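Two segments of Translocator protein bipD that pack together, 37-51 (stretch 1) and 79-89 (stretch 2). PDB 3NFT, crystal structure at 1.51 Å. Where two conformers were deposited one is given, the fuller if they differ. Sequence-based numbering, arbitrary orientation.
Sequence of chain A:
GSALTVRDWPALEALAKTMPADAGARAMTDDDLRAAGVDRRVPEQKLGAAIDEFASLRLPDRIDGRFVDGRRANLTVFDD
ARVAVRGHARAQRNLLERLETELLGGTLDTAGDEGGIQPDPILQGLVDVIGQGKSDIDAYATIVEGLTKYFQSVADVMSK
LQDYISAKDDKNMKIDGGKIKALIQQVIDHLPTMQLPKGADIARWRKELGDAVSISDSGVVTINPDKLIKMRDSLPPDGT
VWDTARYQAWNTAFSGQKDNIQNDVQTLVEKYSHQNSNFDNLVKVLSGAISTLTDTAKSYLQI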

# COMPACT_ATOMS: atom_id res chain seq x y z
N GLY A 37 -24.17 3.39 3.71
CA GLY A 37 -24.80 3.32 2.40
C GLY A 37 -24.40 2.14 1.55
O GLY A 37 -24.81 2.05 0.39
N VAL A 38 -23.67 1.19 2.13
CA VAL A 38 -23.16 0.03 1.39
C VAL A 38 -23.79 -1.28 1.92
O VAL A 38 -23.64 -1.61 3.08
CB VAL A 38 -21.62 -0.03 1.49
CG1 VAL A 38 -21.04 -1.25 0.75
CG2 VAL A 38 -21.00 1.26 0.92
N ASP A 39 -24.50 -2.00 1.05
CA ASP A 39 -25.12 -3.27 1.39
C ASP A 39 -25.00 -4.21 0.22
O ASP A 39 -25.78 -4.14 -0.72
CB ASP A 39 -26.59 -3.07 1.77
CG ASP A 39 -27.23 -4.35 2.29
OD1 ASP A 39 -28.39 -4.27 2.76
OD2 ASP A 39 -26.64 -5.45 2.22
N ARG A 40 -24.01 -5.10 0.28
CA ARG A 40 -23.75 -6.01 -0.82
C ARG A 40 -24.87 -6.98 -1.10
O ARG A 40 -24.95 -7.55 -2.17
CB ARG A 40 -22.46 -6.80 -0.58
CG ARG A 40 -22.46 -7.64 0.71
CD ARG A 40 -21.18 -8.42 0.91
NE ARG A 40 -21.22 -9.64 0.14
CZ ARG A 40 -20.73 -10.82 0.50
NH1 ARG A 40 -20.09 -11.01 1.67
NH2 ARG A 40 -20.92 -11.85 -0.30
N ARG A 41 -25.72 -7.22 -0.10
CA ARG A 41 -26.83 -8.14 -0.28
C ARG A 41 -27.80 -7.67 -1.39
O ARG A 41 -28.45 -8.48 -2.03
CB ARG A 41 -27.60 -8.34 1.05
CG ARG A 41 -26.74 -8.89 2.22
CD ARG A 41 -27.46 -8.87 3.59
NE ARG A 41 -27.99 -7.55 3.82
CZ ARG A 41 -28.87 -7.25 4.77
NH1 ARG A 41 -29.27 -8.20 5.61
NH2 ARG A 41 -29.33 -6.02 4.87
N VAL A 42 -27.90 -6.36 -1.59
CA VAL A 42 -28.81 -5.82 -2.58
C VAL A 42 -28.44 -6.23 -4.02
O VAL A 42 -29.25 -6.91 -4.67
CB VAL A 42 -28.93 -4.29 -2.43
CG1 VAL A 42 -29.75 -3.69 -3.53
CG2 VAL A 42 -29.56 -3.93 -1.07
N PRO A 43 -27.25 -5.84 -4.52
CA PRO A 43 -26.93 -6.33 -5.86
C PRO A 43 -26.80 -7.83 -5.97
O PRO A 43 -27.22 -8.40 -6.98
CB PRO A 43 -25.60 -5.66 -6.16
CG PRO A 43 -24.99 -5.42 -4.84
CD PRO A 43 -26.16 -5.02 -3.99
N GLU A 44 -26.33 -8.49 -4.91
CA GLU A 44 -26.17 -9.92 -4.96
C GLU A 44 -27.54 -10.64 -5.06
O GLU A 44 -27.70 -11.58 -5.83
CB GLU A 44 -25.32 -10.43 -3.80
CG GLU A 44 -23.88 -10.02 -3.97
CD GLU A 44 -22.98 -10.36 -2.82
OE1 GLU A 44 -23.24 -11.38 -2.11
OE2 GLU A 44 -22.02 -9.60 -2.59
N GLN A 45 -28.54 -10.16 -4.33
CA GLN A 45 -29.88 -10.73 -4.44
C GLN A 45 -30.55 -10.42 -5.79
O GLN A 45 -31.22 -11.26 -6.35
CB GLN A 45 -30.81 -10.36 -3.29
CG GLN A 45 -32.32 -10.43 -3.56
CD GLN A 45 -33.20 -9.67 -2.65
OE1 GLN A 45 -33.29 -8.44 -2.74
NE2 GLN A 45 -33.93 -10.39 -1.81
N LYS A 46 -30.31 -9.22 -6.33
CA LYS A 46 -30.91 -8.90 -7.62
C LYS A 46 -30.27 -9.78 -8.72
O LYS A 46 -30.97 -10.26 -9.62
CB LYS A 46 -30.73 -7.43 -7.95
CG LYS A 46 -31.43 -6.47 -6.98
CD LYS A 46 -32.89 -6.54 -7.00
CE LYS A 46 -33.48 -5.44 -6.08
NZ LYS A 46 -34.94 -5.60 -6.09
N LEU A 47 -28.97 -10.03 -8.61
CA LEU A 47 -28.32 -10.98 -9.52
C LEU A 47 -28.87 -12.40 -9.38
O LEU A 47 -29.15 -13.07 -10.36
CB LEU A 47 -26.81 -10.97 -9.34
CG LEU A 47 -26.12 -9.70 -9.85
CD1 LEU A 47 -24.74 -9.53 -9.22
CD2 LEU A 47 -26.05 -9.77 -11.38
N GLY A 48 -29.10 -12.82 -8.13
CA GLY A 48 -29.72 -14.11 -7.89
C GLY A 48 -31.10 -14.22 -8.52
O GLY A 48 -31.45 -15.23 -9.12
N ALA A 49 -31.89 -13.16 -8.41
CA ALA A 49 -33.22 -13.12 -9.05
C ALA A 49 -33.13 -13.24 -10.57
O ALA A 49 -33.94 -13.90 -11.20
CB ALA A 49 -33.99 -11.86 -8.67
N ALA A 50 -32.10 -12.60 -11.14
CA ALA A 50 -31.90 -12.68 -12.59
C ALA A 50 -31.52 -14.08 -13.01
O ALA A 50 -32.03 -14.63 -13.99
CB ALA A 50 -30.84 -11.68 -13.01
N ILE A 51 -30.66 -14.71 -12.22
CA ILE A 51 -30.33 -16.12 -12.43
C ILE A 51 -31.57 -17.02 -12.36
O ILE A 51 -31.79 -17.88 -13.21
CB ILE A 51 -29.24 -16.61 -11.47
CG1 ILE A 51 -27.93 -15.89 -11.74
CG2 ILE A 51 -29.10 -18.13 -11.56
CD1 ILE A 51 -26.84 -16.09 -10.70
N ASP A 79 -32.45 -5.90 -15.70
CA ASP A 79 -32.26 -4.47 -15.54
C ASP A 79 -32.08 -4.09 -14.08
O ASP A 79 -31.18 -3.35 -13.73
CB ASP A 79 -33.42 -3.67 -16.13
CG ASP A 79 -33.62 -3.92 -17.61
OD1 ASP A 79 -32.62 -3.78 -18.39
OD2 ASP A 79 -34.76 -4.27 -18.00
N ASP A 80 -32.91 -4.66 -13.21
CA ASP A 80 -32.85 -4.35 -11.79
C ASP A 80 -31.45 -4.74 -11.27
O ASP A 80 -30.87 -4.04 -10.45
CB ASP A 80 -33.88 -5.17 -11.00
CG ASP A 80 -35.34 -4.74 -11.22
OD1 ASP A 80 -35.60 -3.62 -11.66
OD2 ASP A 80 -36.25 -5.56 -10.88
N ALA A 81 -30.93 -5.89 -11.72
CA ALA A 81 -29.60 -6.33 -11.27
C ALA A 81 -28.51 -5.37 -11.76
O ALA A 81 -27.61 -5.00 -11.02
CB ALA A 81 -29.30 -7.72 -11.71
N ARG A 82 -28.57 -4.98 -13.03
CA ARG A 82 -27.58 -4.06 -13.57
C ARG A 82 -27.61 -2.73 -12.81
O ARG A 82 -26.55 -2.17 -12.48
CB ARG A 82 -27.85 -3.84 -15.05
CG ARG A 82 -27.56 -5.10 -15.85
CD ARG A 82 -28.09 -5.00 -17.28
NE ARG A 82 -27.55 -3.82 -17.93
CZ ARG A 82 -28.08 -3.20 -18.97
NH1 ARG A 82 -29.19 -3.65 -19.55
NH2 ARG A 82 -27.46 -2.13 -19.45
N VAL A 83 -28.79 -2.22 -12.53
CA VAL A 83 -28.94 -0.97 -11.77
C VAL A 83 -28.34 -1.09 -10.36
O VAL A 83 -27.61 -0.18 -9.88
CB VAL A 83 -30.41 -0.55 -11.68
CG1 VAL A 83 -30.59 0.56 -10.66
CG2 VAL A 83 -30.90 -0.12 -13.07
N ALA A 84 -28.58 -2.22 -9.71
CA ALA A 84 -28.10 -2.43 -8.36
C ALA A 84 -26.58 -2.57 -8.33
O ALA A 84 -25.93 -2.09 -7.42
CB ALA A 84 -28.77 -3.64 -7.74
N VAL A 85 -25.99 -3.21 -9.36
CA VAL A 85 -24.56 -3.39 -9.40
C VAL A 85 -23.89 -2.02 -9.56
O VAL A 85 -22.91 -1.70 -8.89
CB VAL A 85 -24.15 -4.33 -10.53
CG1 VAL A 85 -22.67 -4.26 -10.75
CG2 VAL A 85 -24.57 -5.79 -10.21
N ARG A 86 -24.44 -1.20 -10.47
CA ARG A 86 -23.96 0.17 -10.66
C ARG A 86 -24.06 0.99 -9.38
O ARG A 86 -23.11 1.65 -8.97
CB ARG A 86 -24.76 0.88 -11.77
CG ARG A 86 -24.42 0.42 -13.16
CD ARG A 86 -24.90 1.44 -14.23
NE ARG A 86 -25.75 0.82 -15.25
CZ ARG A 86 -27.08 0.75 -15.21
NH1 ARG A 86 -27.76 1.28 -14.19
NH2 ARG A 86 -27.76 0.16 -16.20
N GLY A 87 -25.20 0.90 -8.70
CA GLY A 87 -25.42 1.68 -7.51
C GLY A 87 -24.49 1.28 -6.39
O GLY A 87 -24.00 2.11 -5.63
N HIS A 88 -24.26 -0.03 -6.27
CA HIS A 88 -23.37 -0.55 -5.23
C HIS A 88 -21.94 -0.05 -5.45
O HIS A 88 -21.26 0.33 -4.51
CB HIS A 88 -23.37 -2.07 -5.23
CG HIS A 88 -22.73 -2.65 -4.02
ND1 HIS A 88 -21.63 -3.49 -4.06
CD2 HIS A 88 -23.03 -2.48 -2.71
CE1 HIS A 88 -21.30 -3.82 -2.82
NE2 HIS A 88 -22.13 -3.22 -1.99
N ALA A 89 -21.48 -0.05 -6.70
CA ALA A 89 -20.14 0.41 -7.00
C ALA A 89 -19.99 1.90 -6.64
O ALA A 89 -18.94 2.34 -6.11
CB ALA A 89 -19.85 0.17 -8.49
O HOH W 1 -36.10 -5.91 -8.38

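Helix 41-51 and helix 79-89 run nearly antiparallel, their N-to-C directions 159° apart and their axes approaching to 8.1 Å. Together the two stretches bury 482 Å² on each other, and the contact is made mainly by apolar packing. His88, Pro43 and Ala81 cover the most surface.

His88 is buried, with chi1 near t; its CA-to-CB bond points toward stretch 1, and its ring lies against the residues that lead into helix 41-51. Pro43 CG sits over one face of the ring, 3.7 Å from His88 CG and 4.0 Å from the ring centroid, a CH-pi contact. Val38 and the backbone at Asp39 and Arg40 close in obliquely and pack against the same ring. The imidazole is probably turned over in the model, so its polar partners stay open. A flat ring suits this place because it offers a face to the proline and lies obliquely against the preceding loop.

Pro43 stands in the first turn of its helix, where the lack of an amide hydrogen costs little, and its CA-to-CB bond points toward stretch 2. Besides meeting His88, it packs its CB 4.1 Å from Ala84 CB and 4.2 Å from Val85 CG2. The small methyl of Ala84 lets the backbones come close here, with the CA atoms of Pro43 and Ala84 4.8 Å apart.

Ala81 does the same one turn earlier in its helix: its CA is 4.7 Å from Lys46 CA, and its CA-to-CB bond points toward stretch 1. Lys46 CB rests 3.7 Å from Ala81 CA, Leu47 CD2 lies 3.9 Å from Ala81 CB, and Ala50 CB adds a looser contact at 4.4 Å from Ala81 CB. Leu47 leaves its CA sideways, but its end comes nearer, so that CD1 also reaches Val85 CG2 at 3.9 Å.

Lys46 joins packing to polarity. Its CG lies 4.0 Å from Ala84 CB, while chi3 and chi4, both t, extend the chain to a water-mediated link with Asp80: the water accepts from Lys46 NZ at 2.6 Å and donates to Asp80 OD2 at 2.5 Å. A long aliphatic chain ending in a charge suits this more open border.

Within stretch 1, Asp39 OD2 caps the helix start by accepting from Arg41 N at 3.1 Å. Arg40, whose end leads away from stretch 2, forms a salt bridge from NE to Glu44 OE2 at 2.8 Å.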